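PDB 3GXH: putative phosphatase (DUF442) from Shewanella putrefaciens CN-32, which probably hydrolyses phosphate esters as a member of the cysteine-dependent tyrosine and dual-specificity phosphatase superfamily, its natural substrate being undefined. Local coordinates for residues A[19-23]-A[97-101]; A[27-33]-A[56-62]; A[37-43]-A[66-71]; A[85-89]-A[151-155]; A[106-112]-A[131-137]. Where two conformers were deposited one is given. Residues are numbered along the deposited sequence.

Interaction 1: residues A[19-23]-A[97-101]; sequences APQLL and GKDVL
Two parallel strands, 22-25 and 100-103, begin side by side here in the mixed sheet of a tyrosine-phosphatase-like alpha/beta fold. Segment 19-23 enters through a type I turn from Ala19 to Leu22, which joins the antiparallel strands 16-19 and 22-25. Ala19 and Leu22 pair twice, each N to the other's O at 3.1 Å, and Pro20 (phi -54°) suits the first corner of the turn. Along the second segment, Gly97 has phi 83° and psi -2°, a conformation in which a CB would press on the preceding carbonyl. Its O accepts a weak hydrogen bond from Gln21 NE2 at 2.8 Å, reached by an extended m,t side chain. Lys98, whose CA-CB bond points away from segment 19-23, lays its chain beside Asp42 and Val43. Asp99 lies level with Gln21 (CA-CA 4.5 Å), and a water donates to both Pro20 O (2.7 Å) and Asp99 OD1 (2.6 Å). Val100 then bridges Leu22 (CA-CA 5.0 Å): its N donates to Gln21 O at 3.0 Å and its O accepts from Leu23 N at 2.9 Å. Val100 and t,p Leu22 share the face covered by Met92 of helix 82-94, with Val100 CG1 4.1 Å from Leu22 CD1. Leu101 bridges Leu23 (CA-CA 4.6 Å) on the other face, beside Val41, and Leu101 CD1 lies 3.7 Å from Leu23 CB.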
# COMPACT_ATOMS: atom_id res chain seq x y z
N ALA A 19 0.85 9.23 5.42
CA ALA A 19 0.92 10.66 5.13
C ALA A 19 -0.50 11.19 4.97
O ALA A 19 -1.44 10.43 4.85
CB ALA A 19 1.68 10.87 3.90
N PRO A 20 -0.69 12.52 5.02
CA PRO A 20 -2.07 12.98 4.90
C PRO A 20 -2.86 12.47 3.66
O PRO A 20 -4.08 12.23 3.81
CB PRO A 20 -1.92 14.52 4.93
CG PRO A 20 -0.72 14.69 5.89
CD PRO A 20 0.23 13.59 5.46
N GLN A 21 -2.19 12.22 2.53
CA GLN A 21 -2.85 11.59 1.32
C GLN A 21 -2.49 10.11 0.99
O GLN A 21 -2.74 9.65 -0.12
CB GLN A 21 -2.60 12.42 0.05
CG GLN A 21 -3.00 13.92 0.12
CD GLN A 21 -2.76 14.69 -1.24
OE1 GLN A 21 -1.63 14.81 -1.74
NE2 GLN A 21 -3.84 15.08 -1.86
N LEU A 22 -1.78 9.44 1.89
CA LEU A 22 -1.42 8.03 1.63
C LEU A 22 -1.74 7.19 2.85
O LEU A 22 -1.17 7.37 3.93
CB LEU A 22 0.08 7.89 1.35
CG LEU A 22 0.53 6.49 0.98
CD1 LEU A 22 -0.16 5.93 -0.25
CD2 LEU A 22 2.10 6.54 0.85
N LEU A 23 -2.62 6.21 2.66
CA LEU A 23 -2.93 5.16 3.59
C LEU A 23 -2.28 3.89 3.11
O LEU A 23 -2.16 3.64 1.91
CB LEU A 23 -4.42 4.95 3.65
CG LEU A 23 -5.28 6.11 4.10
CD1 LEU A 23 -6.74 5.73 4.07
CD2 LEU A 23 -4.85 6.57 5.51
N GLY A 97 -1.78 14.22 -6.28
CA GLY A 97 -2.73 15.03 -5.56
C GLY A 97 -4.00 14.30 -5.09
O GLY A 97 -4.87 14.91 -4.47
N LYS A 98 -4.11 13.02 -5.43
CA LYS A 98 -5.25 12.22 -4.99
C LYS A 98 -4.96 11.52 -3.65
O LYS A 98 -3.80 11.25 -3.30
CB LYS A 98 -5.61 11.16 -6.03
CG LYS A 98 -5.97 11.70 -7.41
CD LYS A 98 -7.30 12.40 -7.38
CE LYS A 98 -7.82 12.74 -8.79
NZ LYS A 98 -8.94 13.74 -8.71
N ASP A 99 -6.03 11.18 -2.93
CA ASP A 99 -5.90 10.36 -1.72
C ASP A 99 -5.89 8.89 -2.10
O ASP A 99 -6.79 8.43 -2.79
CB ASP A 99 -7.02 10.64 -0.76
CG ASP A 99 -6.86 12.02 -0.12
OD1 ASP A 99 -5.82 12.27 0.49
OD2 ASP A 99 -7.73 12.85 -0.33
N VAL A 100 -4.83 8.19 -1.72
CA VAL A 100 -4.53 6.83 -2.16
C VAL A 100 -4.46 5.89 -0.96
O VAL A 100 -3.90 6.22 0.09
CB VAL A 100 -3.19 6.81 -2.87
CG1 VAL A 100 -2.80 5.38 -3.33
CG2 VAL A 100 -3.17 7.82 -4.06
N LEU A 101 -5.03 4.71 -1.15
CA LEU A 101 -4.73 3.55 -0.30
C LEU A 101 -3.89 2.57 -1.07
O LEU A 101 -4.29 2.20 -2.19
CB LEU A 101 -6.03 2.84 0.11
CG LEU A 101 -5.83 1.49 0.79
CD1 LEU A 101 -5.12 1.65 2.16
CD2 LEU A 101 -7.12 0.71 1.00
O HOH W 1 -5.75 13.92 2.55

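Interaction 2: residues A[27-33]-A[56-62]. With EDO (1,2-ethanediol), chain G.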
# COMPACT_ATOMS: atom_id res chain seq x y z
N LEU A 27 -6.16 -6.16 3.94
CA LEU A 27 -7.21 -6.31 2.94
C LEU A 27 -8.55 -5.79 3.42
O LEU A 27 -9.12 -6.37 4.35
CB LEU A 27 -7.35 -7.80 2.58
CG LEU A 27 -8.40 -8.17 1.51
CD1 LEU A 27 -8.14 -7.45 0.24
CD2 LEU A 27 -8.38 -9.68 1.32
N PRO A 28 -9.09 -4.75 2.80
CA PRO A 28 -10.46 -4.33 3.17
C PRO A 28 -11.49 -5.36 2.77
O PRO A 28 -11.31 -5.96 1.71
CB PRO A 28 -10.67 -2.99 2.41
CG PRO A 28 -9.24 -2.57 2.09
CD PRO A 28 -8.55 -3.86 1.78
N ASN A 29 -12.51 -5.62 3.57
CA ASN A 29 -13.64 -6.37 3.10
C ASN A 29 -14.52 -5.46 2.26
O ASN A 29 -14.26 -4.27 2.08
CB ASN A 29 -14.38 -7.02 4.27
CG ASN A 29 -15.00 -6.06 5.21
OD1 ASN A 29 -15.44 -4.97 4.85
ND2 ASN A 29 -15.06 -6.47 6.47
N GLU A 30 -15.57 -6.00 1.66
CA GLU A 30 -16.37 -5.27 0.72
C GLU A 30 -16.95 -4.01 1.31
O GLU A 30 -16.84 -2.91 0.74
CB GLU A 30 -17.49 -6.15 0.12
CG GLU A 30 -18.37 -5.40 -0.87
CD GLU A 30 -19.32 -6.29 -1.66
OE1 GLU A 30 -19.18 -7.55 -1.63
OE2 GLU A 30 -20.23 -5.73 -2.32
N GLN A 31 -17.57 -4.11 2.47
CA GLN A 31 -18.17 -2.93 3.11
C GLN A 31 -17.15 -1.88 3.45
O GLN A 31 -17.45 -0.68 3.40
CB GLN A 31 -19.03 -3.37 4.30
CG GLN A 31 -18.41 -4.21 5.24
CD GLN A 31 -18.42 -5.78 4.92
OE1 GLN A 31 -18.62 -6.32 3.73
NE2 GLN A 31 -18.12 -6.54 6.01
N GLN A 32 -15.95 -2.29 3.78
CA GLN A 32 -14.86 -1.35 4.11
C GLN A 32 -14.44 -0.50 2.90
O GLN A 32 -13.97 0.62 3.07
CB GLN A 32 -13.66 -2.05 4.77
CG GLN A 32 -14.02 -2.52 6.16
CD GLN A 32 -13.02 -3.45 6.74
OE1 GLN A 32 -12.30 -4.13 6.01
NE2 GLN A 32 -12.99 -3.51 8.10
N PHE A 33 -14.64 -0.99 1.66
CA PHE A 33 -14.35 -0.12 0.53
C PHE A 33 -15.29 1.07 0.51
O PHE A 33 -14.89 2.17 0.12
CB PHE A 33 -14.43 -0.89 -0.78
CG PHE A 33 -13.28 -1.80 -1.00
CD1 PHE A 33 -11.99 -1.30 -1.10
CD2 PHE A 33 -13.42 -3.18 -1.13
CE1 PHE A 33 -10.87 -2.13 -1.30
CE2 PHE A 33 -12.28 -4.00 -1.29
CZ PHE A 33 -11.03 -3.46 -1.37
N HIS A 56 -10.19 -11.14 -2.95
CA HIS A 56 -11.50 -11.02 -3.53
C HIS A 56 -11.49 -11.63 -4.92
O HIS A 56 -10.50 -11.50 -5.63
CB HIS A 56 -11.93 -9.54 -3.64
CG HIS A 56 -12.08 -8.85 -2.32
ND1 HIS A 56 -13.07 -9.23 -1.44
CD2 HIS A 56 -11.34 -7.89 -1.71
CE1 HIS A 56 -12.96 -8.48 -0.36
NE2 HIS A 56 -11.92 -7.66 -0.49
N PRO A 57 -12.60 -12.24 -5.33
CA PRO A 57 -12.63 -12.77 -6.71
C PRO A 57 -12.47 -11.63 -7.77
O PRO A 57 -11.92 -11.88 -8.84
CB PRO A 57 -13.99 -13.40 -6.82
CG PRO A 57 -14.31 -13.81 -5.41
CD PRO A 57 -13.71 -12.73 -4.53
N ASP A 58 -12.93 -10.43 -7.45
CA ASP A 58 -12.80 -9.27 -8.36
C ASP A 58 -12.78 -8.00 -7.52
O ASP A 58 -13.80 -7.31 -7.38
CB ASP A 58 -13.93 -9.27 -9.34
CG ASP A 58 -13.77 -8.26 -10.47
OD1 ASP A 58 -12.84 -7.42 -10.37
OD2 ASP A 58 -14.56 -8.30 -11.42
N GLU A 59 -11.61 -7.72 -6.97
CA GLU A 59 -11.47 -6.55 -6.13
C GLU A 59 -11.80 -5.28 -6.91
O GLU A 59 -12.42 -4.35 -6.36
CB GLU A 59 -10.09 -6.46 -5.49
CG GLU A 59 -9.99 -5.18 -4.63
CD GLU A 59 -8.80 -5.11 -3.75
OE1 GLU A 59 -8.48 -6.08 -3.03
OE2 GLU A 59 -8.18 -4.00 -3.75
N GLY A 60 -11.36 -5.22 -8.16
CA GLY A 60 -11.61 -4.00 -8.93
C GLY A 60 -13.07 -3.65 -9.09
O GLY A 60 -13.44 -2.47 -9.13
N LYS A 61 -13.92 -4.67 -9.22
CA LYS A 61 -15.33 -4.47 -9.23
C LYS A 61 -15.80 -3.79 -7.95
O LYS A 61 -16.56 -2.82 -7.96
CB LYS A 61 -16.07 -5.79 -9.45
CG LYS A 61 -17.57 -5.67 -9.48
CD LYS A 61 -18.25 -7.04 -9.73
CE LYS A 61 -19.78 -6.92 -9.80
NZ LYS A 61 -20.45 -6.89 -8.47
N LEU A 62 -15.33 -4.30 -6.82
CA LEU A 62 -15.72 -3.71 -5.54
C LEU A 62 -15.25 -2.27 -5.41
O LEU A 62 -15.97 -1.39 -4.91
CB LEU A 62 -15.19 -4.53 -4.37
CG LEU A 62 -15.51 -6.03 -4.36
CD1 LEU A 62 -14.94 -6.71 -3.06
CD2 LEU A 62 -16.96 -6.27 -4.54
C1 EDO G . -9.87 -9.54 4.86
O1 EDO G . -10.73 -8.65 4.58
C2 EDO G . -9.17 -9.19 6.19
O2 EDO G . -8.26 -10.24 6.49
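His56 lays its imidazole against Leu27 and Phe33, its CD2 3.8 Å from Leu27 CD1 and its NE2 3.8 Å from Phe33 CE2. The two rings meet obliquely, with centroids 5.8 Å apart. The imidazole suits the place because it packs and also donates: NE2 binds Pro28 O at 2.8 Å, a carbonyl in the loop just before a helix. That helix starts with a capping box, in which Asn29 OD1 accepts from Gln32 N and Gln32 OE1 from Asn29 N, each at 2.9 Å. Asp58 caps the other helix through OD1 to Lys61 N (3.2 Å). Apolar contact continues where Phe33 CD2 meets Leu62 CB at 3.9 Å, and Leu62 CD2 also touches Glu30 CD at 3.7 Å. Glu59 is buried beside Phe33 (CD to Phe33 CZ, 3.7 Å), its OE2 hydrogen-bonded to His103 NE2 of strand 100-103. The N-terminal ends of helices 30-38 and 59-65 thus lie together, with Pro28 against strand 100-103 and Glu59 against strand 43-46.

Interaction 3: residues A[37-43]-A[66-71]; sequences KQAGVDV and AGMDYV
Two hydrogen bonds set the frame: Lys37 NZ donates to Gly67 O at 2.8 Å, and Asp69 N to Asp42 O at 2.9 Å. The second opens a parallel strand pairing in which Val43 bridges Asp69 (CA-CA 4.5 Å), supported by a CA-H...O contact from Val43 CA to Asp69 O at 3.4 Å. Each segment leaves its helix by a Schellman motif, at Gly40 (phi 103°) and Gly67 (phi 86°), where glycine adopts the positive phi. A CB on Gly67 would crowd Lys37 CE. The t,p,t,t side chain of Lys37 lies over this turn, CG 3.1 Å from Ala66 O. Selenomethionine Met68 (m,t,m) fills the gap between helix end and strand: CG is 3.4 Å from Val41 O and SE 3.9 Å from Val41 CG1. Beta-branched valines suit the strands, and Val43 CG1 meets Val71 CG2 at 4.0 Å. Strands 43-46 and 69-72, linked by helix 59-65 as a beta-alpha-beta unit, pair at the sheet's edge, while Met68 touches Phe33 and Leu36 of helix 30-38.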
# COMPACT_ATOMS: atom_id res chain seq x y z
N LYS A 37 -14.24 5.13 0.62
CA LYS A 37 -14.77 6.19 -0.23
C LYS A 37 -15.30 7.35 0.63
O LYS A 37 -15.06 8.52 0.34
CB LYS A 37 -15.89 5.68 -1.13
CG LYS A 37 -16.59 6.76 -2.01
CD LYS A 37 -15.63 7.35 -3.02
CE LYS A 37 -16.28 8.46 -3.83
NZ LYS A 37 -15.40 8.87 -4.99
N GLN A 38 -16.06 7.02 1.66
CA GLN A 38 -16.67 8.03 2.51
C GLN A 38 -15.64 8.88 3.22
O GLN A 38 -15.90 10.05 3.52
CB GLN A 38 -17.63 7.37 3.49
CG GLN A 38 -18.91 6.87 2.82
CD GLN A 38 -19.64 5.70 3.51
OE1 GLN A 38 -20.44 5.01 2.86
NE2 GLN A 38 -19.39 5.48 4.79
N ALA A 39 -14.47 8.31 3.50
CA ALA A 39 -13.35 9.05 4.12
C ALA A 39 -12.59 9.92 3.14
O ALA A 39 -11.71 10.67 3.54
CB ALA A 39 -12.37 8.09 4.79
N GLY A 40 -12.89 9.79 1.86
CA GLY A 40 -12.22 10.61 0.85
C GLY A 40 -11.13 9.92 0.04
O GLY A 40 -10.43 10.58 -0.74
N VAL A 41 -10.97 8.61 0.19
CA VAL A 41 -10.00 7.92 -0.62
C VAL A 41 -10.46 7.92 -2.09
O VAL A 41 -11.64 7.66 -2.39
CB VAL A 41 -9.73 6.47 -0.14
CG1 VAL A 41 -8.76 5.72 -1.08
CG2 VAL A 41 -9.18 6.53 1.31
N ASP A 42 -9.54 8.22 -3.03
CA ASP A 42 -9.84 8.32 -4.45
C ASP A 42 -9.38 7.09 -5.24
O ASP A 42 -10.00 6.77 -6.25
CB ASP A 42 -9.12 9.54 -5.03
CG ASP A 42 -9.56 10.85 -4.45
OD1 ASP A 42 -10.77 11.13 -4.46
OD2 ASP A 42 -8.69 11.64 -3.95
N VAL A 43 -8.27 6.49 -4.83
CA VAL A 43 -7.63 5.44 -5.62
C VAL A 43 -7.22 4.33 -4.66
O VAL A 43 -6.68 4.60 -3.57
CB VAL A 43 -6.36 5.98 -6.26
CG1 VAL A 43 -5.74 4.91 -7.20
CG2 VAL A 43 -6.57 7.35 -6.97
N ALA A 66 -17.64 1.14 -5.49
CA ALA A 66 -17.60 2.03 -4.34
C ALA A 66 -17.20 3.45 -4.76
O ALA A 66 -17.09 4.31 -3.90
CB ALA A 66 -16.66 1.49 -3.29
N GLY A 67 -16.99 3.70 -6.05
CA GLY A 67 -16.66 5.02 -6.56
C GLY A 67 -15.21 5.47 -6.58
O GLY A 67 -14.92 6.67 -6.65
N MSE A 68 -14.30 4.51 -6.56
CA MSE A 68 -12.89 4.80 -6.59
C MSE A 68 -12.16 4.20 -7.77
O MSE A 68 -12.70 3.30 -8.44
CB MSE A 68 -12.23 4.27 -5.30
CG MSE A 68 -12.75 4.93 -4.06
SE MSE A 68 -12.09 4.24 -2.37
CE MSE A 68 -12.92 2.46 -2.49
N ASP A 69 -10.98 4.71 -8.07
CA ASP A 69 -10.16 4.20 -9.15
C ASP A 69 -9.36 3.02 -8.60
O ASP A 69 -9.04 2.98 -7.41
CB ASP A 69 -9.17 5.28 -9.63
CG ASP A 69 -9.82 6.42 -10.32
OD1 ASP A 69 -10.91 6.26 -10.88
OD2 ASP A 69 -9.17 7.50 -10.32
N TYR A 70 -9.07 2.04 -9.46
CA TYR A 70 -8.43 0.80 -9.09
C TYR A 70 -7.16 0.58 -9.90
O TYR A 70 -7.18 0.67 -11.12
CB TYR A 70 -9.41 -0.36 -9.34
CG TYR A 70 -8.84 -1.70 -8.97
CD1 TYR A 70 -8.54 -1.97 -7.64
CD2 TYR A 70 -8.58 -2.69 -9.91
CE1 TYR A 70 -8.02 -3.18 -7.24
CE2 TYR A 70 -8.06 -3.92 -9.50
CZ TYR A 70 -7.83 -4.18 -8.17
OH TYR A 70 -7.27 -5.39 -7.75
N VAL A 71 -6.06 0.31 -9.22
CA VAL A 71 -4.77 -0.06 -9.81
C VAL A 71 -4.32 -1.39 -9.22
O VAL A 71 -4.28 -1.52 -7.96
CB VAL A 71 -3.71 1.04 -9.59
CG1 VAL A 71 -2.43 0.68 -10.35
CG2 VAL A 71 -4.24 2.42 -9.96

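Interaction 4: residues A[85-89]-A[151-155]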
# COMPACT_ATOMS: atom_id res chain seq x y z
N VAL A 85 8.14 -2.11 -7.69
CA VAL A 85 8.27 -0.84 -6.97
C VAL A 85 8.15 0.34 -7.92
O VAL A 85 7.40 1.29 -7.67
CB VAL A 85 9.57 -0.80 -6.15
CG1 VAL A 85 9.72 0.58 -5.43
CG2 VAL A 85 9.60 -1.94 -5.13
N GLU A 86 8.85 0.27 -9.04
CA GLU A 86 8.78 1.32 -10.07
C GLU A 86 7.38 1.50 -10.64
O GLU A 86 6.93 2.61 -10.86
CB GLU A 86 9.76 1.03 -11.20
CG GLU A 86 11.21 1.16 -10.79
CD GLU A 86 11.62 2.60 -10.52
OE1 GLU A 86 11.00 3.52 -11.10
OE2 GLU A 86 12.58 2.79 -9.73
N ALA A 87 6.68 0.39 -10.85
CA ALA A 87 5.33 0.46 -11.32
C ALA A 87 4.43 1.18 -10.29
O ALA A 87 3.56 1.99 -10.62
CB ALA A 87 4.79 -1.00 -11.66
N PHE A 88 4.63 0.88 -9.02
CA PHE A 88 3.94 1.62 -7.96
C PHE A 88 4.27 3.10 -7.98
O PHE A 88 3.40 3.95 -7.87
CB PHE A 88 4.27 0.98 -6.59
CG PHE A 88 3.76 1.74 -5.42
CD1 PHE A 88 2.39 1.89 -5.22
CD2 PHE A 88 4.63 2.25 -4.46
CE1 PHE A 88 1.91 2.64 -4.13
CE2 PHE A 88 4.15 2.99 -3.36
CZ PHE A 88 2.80 3.17 -3.20
N PHE A 89 5.54 3.42 -8.08
CA PHE A 89 5.93 4.81 -8.14
C PHE A 89 5.29 5.56 -9.32
O PHE A 89 4.77 6.67 -9.17
CB PHE A 89 7.45 4.98 -8.28
CG PHE A 89 8.29 4.57 -7.08
CD1 PHE A 89 7.79 4.27 -5.83
CD2 PHE A 89 9.67 4.52 -7.27
CE1 PHE A 89 8.63 3.97 -4.80
CE2 PHE A 89 10.52 4.20 -6.23
CZ PHE A 89 9.98 3.90 -4.98
N VAL A 151 16.68 -0.38 -3.92
CA VAL A 151 15.86 0.75 -4.35
C VAL A 151 16.28 2.00 -3.63
O VAL A 151 16.29 3.09 -4.26
CB VAL A 151 14.37 0.51 -4.11
CG1 VAL A 151 13.55 1.83 -4.31
CG2 VAL A 151 13.84 -0.53 -5.01
N SER A 152 16.63 1.90 -2.34
CA SER A 152 17.09 3.05 -1.56
C SER A 152 18.32 3.64 -2.23
O SER A 152 18.39 4.85 -2.48
CB SER A 152 17.38 2.67 -0.12
OG SER A 152 16.21 2.21 0.54
N ALA A 153 19.29 2.78 -2.55
CA ALA A 153 20.52 3.24 -3.25
C ALA A 153 20.26 3.84 -4.64
O ALA A 153 20.90 4.84 -5.01
CB ALA A 153 21.55 2.10 -3.34
N LYS A 154 19.34 3.26 -5.40
CA LYS A 154 19.00 3.73 -6.73
C LYS A 154 18.48 5.17 -6.72
O LYS A 154 18.81 5.96 -7.64
CB LYS A 154 17.95 2.80 -7.36
CG LYS A 154 17.59 3.16 -8.78
CD LYS A 154 16.66 2.14 -9.43
CE LYS A 154 16.21 2.64 -10.81
NZ LYS A 154 15.57 1.55 -11.61
N TYR A 155 17.72 5.52 -5.67
CA TYR A 155 17.04 6.82 -5.63
C TYR A 155 17.64 7.79 -4.62
O TYR A 155 16.95 8.67 -4.09
CB TYR A 155 15.54 6.63 -5.41
CG TYR A 155 14.88 6.11 -6.66
CD1 TYR A 155 14.78 6.92 -7.79
CD2 TYR A 155 14.42 4.81 -6.73
CE1 TYR A 155 14.21 6.45 -8.94
CE2 TYR A 155 13.83 4.34 -7.89
CZ TYR A 155 13.73 5.17 -8.99
OH TYR A 155 13.16 4.71 -10.15
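Val151 forms the apolar centre: its CG1 is 4.2 Å from Val85 CG1 and also 4.2 Å from Phe89 CZ. Val85 and Phe89 stand four residues and one helical turn apart (Phe89 N to Val85 O, 2.9 Å), so both face the same neighbour, and Val151 meets the pair. Short beta-branched valines let the helices come close, with Val85 CA and Val151 CA 8.2 Å apart, while the larger Phe89 fills the space farther along. There it meets Tyr155 in an offset edge-to-face pair, the edge of Phe89 toward the face of Tyr155, with centroids 5.6 Å apart and planes at 71°; Phe89 CE2 and Tyr155 CE2 approach to 3.7 Å. Tyr155 is the first residue beyond helical geometry, although its N still binds Val151 O at 3.2 Å, and tyrosine suits this margin by packing its ring inward while its hydroxyl reaches the polar edge. At that edge Glu86 OE2 makes a long salt bridge to Lys154 NZ (3.7 Å), suitable for long charged chains at the surface. Glu86 OE2 and Tyr155 OH are only 2.0 Å apart, too short for a hydrogen bond; both residues were deposited in two conformers, and the pair given here probably does not coexist. The contact joins helix 82-94 to the C-terminal end of helix 142-154, and helix 108-120 flanks both, Phe113 touching Val85 and Leu116 touching Ser152.

Interaction 5: residues A[106-112]-A[131-137]. With SO4 (sulfate ion), chain D.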
# COMPACT_ATOMS: atom_id res chain seq x y z
N ALA A 106 -1.98 -8.06 4.77
CA ALA A 106 -1.62 -7.68 6.11
C ALA A 106 -0.64 -6.50 6.27
O ALA A 106 -0.04 -6.31 7.32
CB ALA A 106 -1.12 -8.93 6.89
N ASN A 107 -0.52 -5.74 5.21
CA ASN A 107 0.27 -4.52 5.15
C ASN A 107 1.77 -4.74 5.22
O ASN A 107 2.48 -3.79 5.54
CB ASN A 107 -0.20 -3.47 6.18
CG ASN A 107 0.11 -2.00 5.74
OD1 ASN A 107 0.55 -1.75 4.63
ND2 ASN A 107 -0.18 -1.08 6.61
N TYR A 108 2.29 -5.91 4.84
CA TYR A 108 3.75 -6.06 4.75
C TYR A 108 4.23 -5.46 3.43
O TYR A 108 4.99 -4.48 3.40
CB TYR A 108 4.18 -7.51 4.82
CG TYR A 108 4.23 -8.06 6.22
CD1 TYR A 108 3.09 -8.28 6.95
CD2 TYR A 108 5.43 -8.45 6.76
CE1 TYR A 108 3.15 -8.89 8.22
CE2 TYR A 108 5.51 -9.04 8.05
CZ TYR A 108 4.35 -9.24 8.75
OH TYR A 108 4.39 -9.86 10.01
N ARG A 109 3.76 -5.97 2.30
CA ARG A 109 4.14 -5.42 0.99
C ARG A 109 3.86 -3.92 0.96
O ARG A 109 4.74 -3.11 0.52
CB ARG A 109 3.36 -6.06 -0.16
CG ARG A 109 3.74 -7.48 -0.48
CD ARG A 109 2.49 -8.06 -1.20
NE ARG A 109 2.59 -9.38 -1.79
CZ ARG A 109 2.34 -10.51 -1.16
NH1 ARG A 109 2.19 -10.58 0.16
NH2 ARG A 109 2.34 -11.63 -1.84
N ALA A 110 2.66 -3.48 1.34
CA ALA A 110 2.24 -2.10 1.19
C ALA A 110 3.01 -1.13 2.06
O ALA A 110 3.38 -0.05 1.60
CB ALA A 110 0.69 -1.95 1.38
N SER A 111 3.29 -1.47 3.30
CA SER A 111 4.07 -0.56 4.16
C SER A 111 5.53 -0.44 3.65
O SER A 111 6.11 0.65 3.73
CB SER A 111 4.02 -0.96 5.62
OG SER A 111 4.66 -2.21 5.88
N ALA A 112 6.07 -1.53 3.11
CA ALA A 112 7.43 -1.51 2.52
C ALA A 112 7.45 -0.58 1.30
O ALA A 112 8.35 0.22 1.13
CB ALA A 112 7.91 -2.92 2.19
N MSE A 131 7.13 0.89 8.72
CA MSE A 131 7.01 -0.56 8.53
C MSE A 131 6.66 -1.28 9.81
O MSE A 131 6.97 -2.43 10.00
CB MSE A 131 8.26 -1.15 7.87
CG MSE A 131 8.45 -0.65 6.41
SE MSE A 131 10.14 -1.19 5.66
CE MSE A 131 9.92 -3.15 5.69
N THR A 132 5.87 -0.59 10.63
CA THR A 132 5.35 -1.16 11.87
C THR A 132 4.70 -2.56 11.67
O THR A 132 4.91 -3.44 12.49
CB THR A 132 4.42 -0.13 12.58
OG1 THR A 132 5.25 0.92 13.13
CG2 THR A 132 3.63 -0.78 13.71
N PRO A 133 3.96 -2.77 10.57
CA PRO A 133 3.34 -4.07 10.39
C PRO A 133 4.29 -5.21 10.26
O PRO A 133 3.88 -6.34 10.46
CB PRO A 133 2.56 -3.90 9.07
CG PRO A 133 2.20 -2.45 9.07
CD PRO A 133 3.47 -1.81 9.55
N TRP A 134 5.56 -4.94 9.95
CA TRP A 134 6.58 -5.96 9.83
C TRP A 134 6.98 -6.54 11.17
O TRP A 134 7.66 -7.55 11.21
CB TRP A 134 7.85 -5.46 9.07
CG TRP A 134 7.58 -5.34 7.62
CD1 TRP A 134 6.77 -4.42 7.03
CD2 TRP A 134 8.12 -6.15 6.57
NE1 TRP A 134 6.78 -4.61 5.67
CE2 TRP A 134 7.56 -5.68 5.36
CE3 TRP A 134 8.96 -7.26 6.53
CZ2 TRP A 134 7.83 -6.27 4.14
CZ3 TRP A 134 9.26 -7.83 5.29
CH2 TRP A 134 8.70 -7.33 4.12
N ASN A 135 6.61 -5.85 12.24
CA ASN A 135 6.89 -6.31 13.58
C ASN A 135 8.32 -6.75 13.70
O ASN A 135 8.59 -7.82 14.25
CB ASN A 135 5.93 -7.46 13.91
CG ASN A 135 5.70 -7.59 15.37
OD1 ASN A 135 6.03 -8.61 15.98
ND2 ASN A 135 5.17 -6.53 15.98
N ASP A 136 9.23 -5.93 13.18
CA ASP A 136 10.67 -6.19 13.18
C ASP A 136 11.17 -7.50 12.48
O ASP A 136 12.23 -8.02 12.83
CB ASP A 136 11.22 -6.13 14.61
N GLU A 137 10.43 -8.01 11.49
CA GLU A 137 10.77 -9.28 10.82
C GLU A 137 11.51 -9.09 9.50
O GLU A 137 11.78 -10.04 8.78
CB GLU A 137 9.47 -10.06 10.52
CG GLU A 137 8.76 -10.55 11.78
CD GLU A 137 7.29 -10.83 11.58
OE1 GLU A 137 6.81 -10.86 10.43
OE2 GLU A 137 6.61 -11.05 12.61
S SO4 D . 1.15 -9.15 3.09
O1 SO4 D . 0.96 -8.41 4.30
O2 SO4 D . 1.61 -10.51 3.38
O3 SO4 D . -0.11 -9.24 2.37
O4 SO4 D . 2.09 -8.42 2.22
O HOH W 2 4.15 -11.66 12.65
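Tyr108 and Trp134 interlock twice: Trp134 NE1 donates to the backbone O of Tyr108 at 2.9 Å, while the Tyr108 ring points its edge at the Trp134 face, the five-membered ring centroid lying 4.7 Å away and the planes at 53°. The small CB of Ala112 leaves room for Trp134 CZ2 at 3.9 Å. Rigid Pro133 brings its O over one face of Tyr108 (3.4 Å to CZ). Tyr108 OH donates to Glu137 OE1 at 2.7 Å, and a water bridges the hydroxyl to Glu137 OE2. So the loop 131-137 braces the start of helix 108-120, where Tyr108 N and Arg109 N donate to O1 (2.9 Å) and O4 (3.0 Å) of a sulfate, probably from the crystallisation liquor, that may mimic a substrate phosphate. Arg109 NH1 adds a bond to O4 at 3.0 Å, while Arg109 NE is held by Val75 O. An oxyanion ringed by backbone amides and an arginine at a helix N-terminus is characteristic of the phosphate-binding P-loop of cysteine-dependent phosphatases, which this site probably is.

How the interactions relate
Interactions 1 and 3 share the central sheet: their centres are about 10 Å apart, and backbone pairs such as Leu101 N with Val43 O (2.9 Å) carry strand 100-103 on to strand 43-46. Interaction 2 lies about 11 Å from interaction 3, centre to centre, and both use helix 30-38; along the chain their segments alternate, and both are nested within the loop closed by interaction 1. Interaction 5 follows in series, inside the loop closed by interaction 4, with about 17 Å between their centres. Interactions 2 and 4 stand about 27 Å apart, centre to centre, on opposite sides of the chain's centre. Strand 100-103, paired through interaction 1, delivers the probable phosphate-binding loop of interaction 5 to the start of helix 108-120.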